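Cellulose 1,4-beta-cellobiosidase (Clostridium thermocellum, PDB 3ZQX) probably binds cellulose through this family 3b carbohydrate-binding module, which belongs to a cellulosomal family 9 cellobiohydrolase and carries a bound calcium ion. Local coordinates at residues L132-G136 against E137-G141. The protein carries 1 engineered substitution. Numbering follows the deposited sequence.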
loop_
_atom_site.group_PDB
_atom_site.type_symbol
_atom_site.label_atom_id
_atom_site.label_comp_id
_atom_site.label_asym_id
_atom_site.label_seq_id
_atom_site.Cartn_x
_atom_site.Cartn_y
_atom_site.Cartn_z
ATOM N N LEU A 132 0.668 8.203 -2.339
ATOM C CA LEU A 132 -0.432 8.265 -3.294
ATOM C C LEU A 132 -0.086 9.206 -4.433
ATOM O O LEU A 132 0.461 10.297 -4.209
ATOM C CB LEU A 132 -1.719 8.778 -2.655
ATOM C CG LEU A 132 -2.295 7.960 -1.514
ATOM C CD1 LEU A 132 -3.500 8.673 -0.914
ATOM C CD2 LEU A 132 -2.654 6.554 -1.983
ATOM N N TYR A 133 -0.451 8.781 -5.642
ATOM C CA TYR A 133 -0.350 9.590 -6.852
ATOM C C TYR A 133 -1.728 9.752 -7.461
ATOM O O TYR A 133 -2.566 8.834 -7.407
ATOM C CB TYR A 133 0.565 8.925 -7.881
ATOM C CG TYR A 133 2.001 8.831 -7.436
ATOM C CD1 TYR A 133 2.435 7.782 -6.634
ATOM C CD2 TYR A 133 2.925 9.799 -7.798
ATOM C CE1 TYR A 133 3.751 7.697 -6.217
ATOM C CE2 TYR A 133 4.250 9.716 -7.380
ATOM C CZ TYR A 133 4.648 8.662 -6.586
ATOM O OH TYR A 133 5.957 8.556 -6.158
ATOM N N LYS A 134 -1.971 10.939 -8.000
ATOM C CA LYS A 134 -3.215 11.241 -8.672
ATOM C C LYS A 134 -2.924 12.340 -9.684
ATOM O O LYS A 134 -2.178 13.276 -9.384
ATOM C CB LYS A 134 -4.219 11.717 -7.627
ATOM C CG LYS A 134 -5.531 12.196 -8.185
ATOM C CD LYS A 134 -6.568 12.394 -7.083
ATOM C CE LYS A 134 -6.046 13.270 -5.948
ATOM N NZ LYS A 134 -5.786 14.679 -6.357
ATOM N N ASN A 135 -3.536 12.263 -10.855
ATOM C CA ASN A 135 -3.319 13.258 -11.894
ATOM C C ASN A 135 -1.842 13.458 -12.211
ATOM O O ASN A 135 -1.411 14.566 -12.492
ATOM C CB ASN A 135 -3.963 14.593 -11.521
ATOM C CG ASN A 135 -4.125 15.509 -12.725
ATOM O OD1 ASN A 135 -4.460 15.056 -13.821
ATOM N ND2 ASN A 135 -3.882 16.794 -12.531
ATOM N N GLY A 136 -1.073 12.374 -12.155
ATOM C CA GLY A 136 0.338 12.412 -12.507
ATOM C C GLY A 136 1.218 13.095 -11.478
ATOM O O GLY A 136 2.386 13.393 -11.749
ATOM N N GLU A 137 0.657 13.350 -10.300
ATOM C CA GLU A 137 1.360 14.076 -9.252
ATOM C C GLU A 137 1.438 13.243 -7.986
ATOM O O GLU A 137 0.528 12.470 -7.698
ATOM C CB GLU A 137 0.628 15.385 -8.931
ATOM C CG GLU A 137 0.731 16.456 -10.001
ATOM C CD GLU A 137 -0.035 17.714 -9.632
ATOM O OE1 GLU A 137 -1.041 17.603 -8.899
ATOM O OE2 GLU A 137 0.370 18.811 -10.070
ATOM N N LEU A 138 2.504 13.439 -7.216
ATOM C CA LEU A 138 2.589 12.855 -5.893
ATOM C C LEU A 138 1.724 13.725 -4.995
ATOM O O LEU A 138 1.957 14.934 -4.871
ATOM C CB LEU A 138 4.043 12.926 -5.423
ATOM C CG LEU A 138 4.327 12.534 -3.975
ATOM C CD1 LEU A 138 4.041 11.051 -3.766
ATOM C CD2 LEU A 138 5.771 12.849 -3.626
ATOM N N VAL A 139 0.651 13.147 -4.454
ATOM C CA VAL A 139 -0.195 13.912 -3.551
ATOM C C VAL A 139 -0.110 13.582 -2.069
ATOM O O VAL A 139 -0.551 14.377 -1.236
ATOM C CB VAL A 139 -1.669 13.850 -4.006
ATOM C CG1 VAL A 139 -1.812 14.420 -5.403
ATOM C CG2 VAL A 139 -2.192 12.423 -3.960
ATOM N N TRP A 140 0.513 12.464 -1.724
ATOM C CA TRP A 140 0.667 12.083 -0.329
ATOM C C TRP A 140 1.948 11.301 -0.171
ATOM O O TRP A 140 2.224 10.400 -0.960
ATOM C CB TRP A 140 -0.511 11.228 0.171
ATOM C CG TRP A 140 -0.232 10.699 1.541
ATOM C CD1 TRP A 140 0.239 9.461 1.863
ATOM C CD2 TRP A 140 -0.342 11.419 2.769
ATOM N NE1 TRP A 140 0.416 9.359 3.223
ATOM C CE2 TRP A 140 0.069 10.549 3.801
ATOM C CE3 TRP A 140 -0.747 12.717 3.097
ATOM C CZ2 TRP A 140 0.076 10.929 5.136
ATOM C CZ3 TRP A 140 -0.733 13.096 4.422
ATOM C CH2 TRP A 140 -0.325 12.205 5.427
ATOM N N GLY A 141 2.683 11.589 0.896
ATOM C CA GLY A 141 3.833 10.784 1.235
ATOM C C GLY A 141 5.095 11.152 0.492
ATOM O O GLY A 141 5.129 12.075 -0.325
HETATM O O HOH W 1 -3.513 15.330 -8.009
HETATM O O HOH W 2 -3.588 18.534 -10.170
#
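Leu-138 lays its CD1 methyl over one face of the Tyr-133 ring, a CH-pi contact 4.0 Å from the ring centroid and displaced toward the rim, closest to CZ; Pro-143 touches both side chains. The two residues form a non-hydrogen-bonded antiparallel pair. With CG of Leu-138 trans to its own N (chi1 172°), the branch reaches across the phenol while CB lies near CE2, outside the rim. On the face opposite Tyr-133 and Leu-138, Leu-132 CB meets Trp-140 CB at 3.9 Å, and Val-139 CG2 comes in from the bulge to the same distance; the indole turns off from the hairpin, and its NE1 bonds to Tyr-127 O. This is a classic beta bulge: Val-139 and Trp-140 together oppose Leu-132, whose carbonyl O accepts Val-139 N at 2.9 Å and, less closely, Trp-140 N, both from the same face of the carbonyl plane. Leu-132 N returns a bond to Trp-140 O. Nearer the turn, Lys-134 N donates to Glu-137 O at 2.9 Å in the carbonyl plane, and the same oxygen receives a CA-H...O contact from Tyr-133. Glu-137 N hydrogen-bonds to Lys-134 O from well above its plane, closing the type I' turn, a two-residue hairpin loop with positive phi at Asn-135 and Gly-136. At the polar edge, one water links Lys-134 O to Lys-134 NZ, and a second accepts from Asn-135 ND2. The lysine chain, bent at its last two torsions, takes NZ past Val-139 CG1 to a salt bridge with Asp-2 and a hydrogen bond with Tyr-33. Strand 137-140 is an edge strand, within this chain, of a five-stranded antiparallel sheet, and 130-134 continues it onto strand 38-43. Leu-132 and Trp-140 pack against strand 3-9 of the other sheet, fitting the beta sandwich of family 3 carbohydrate-binding modules.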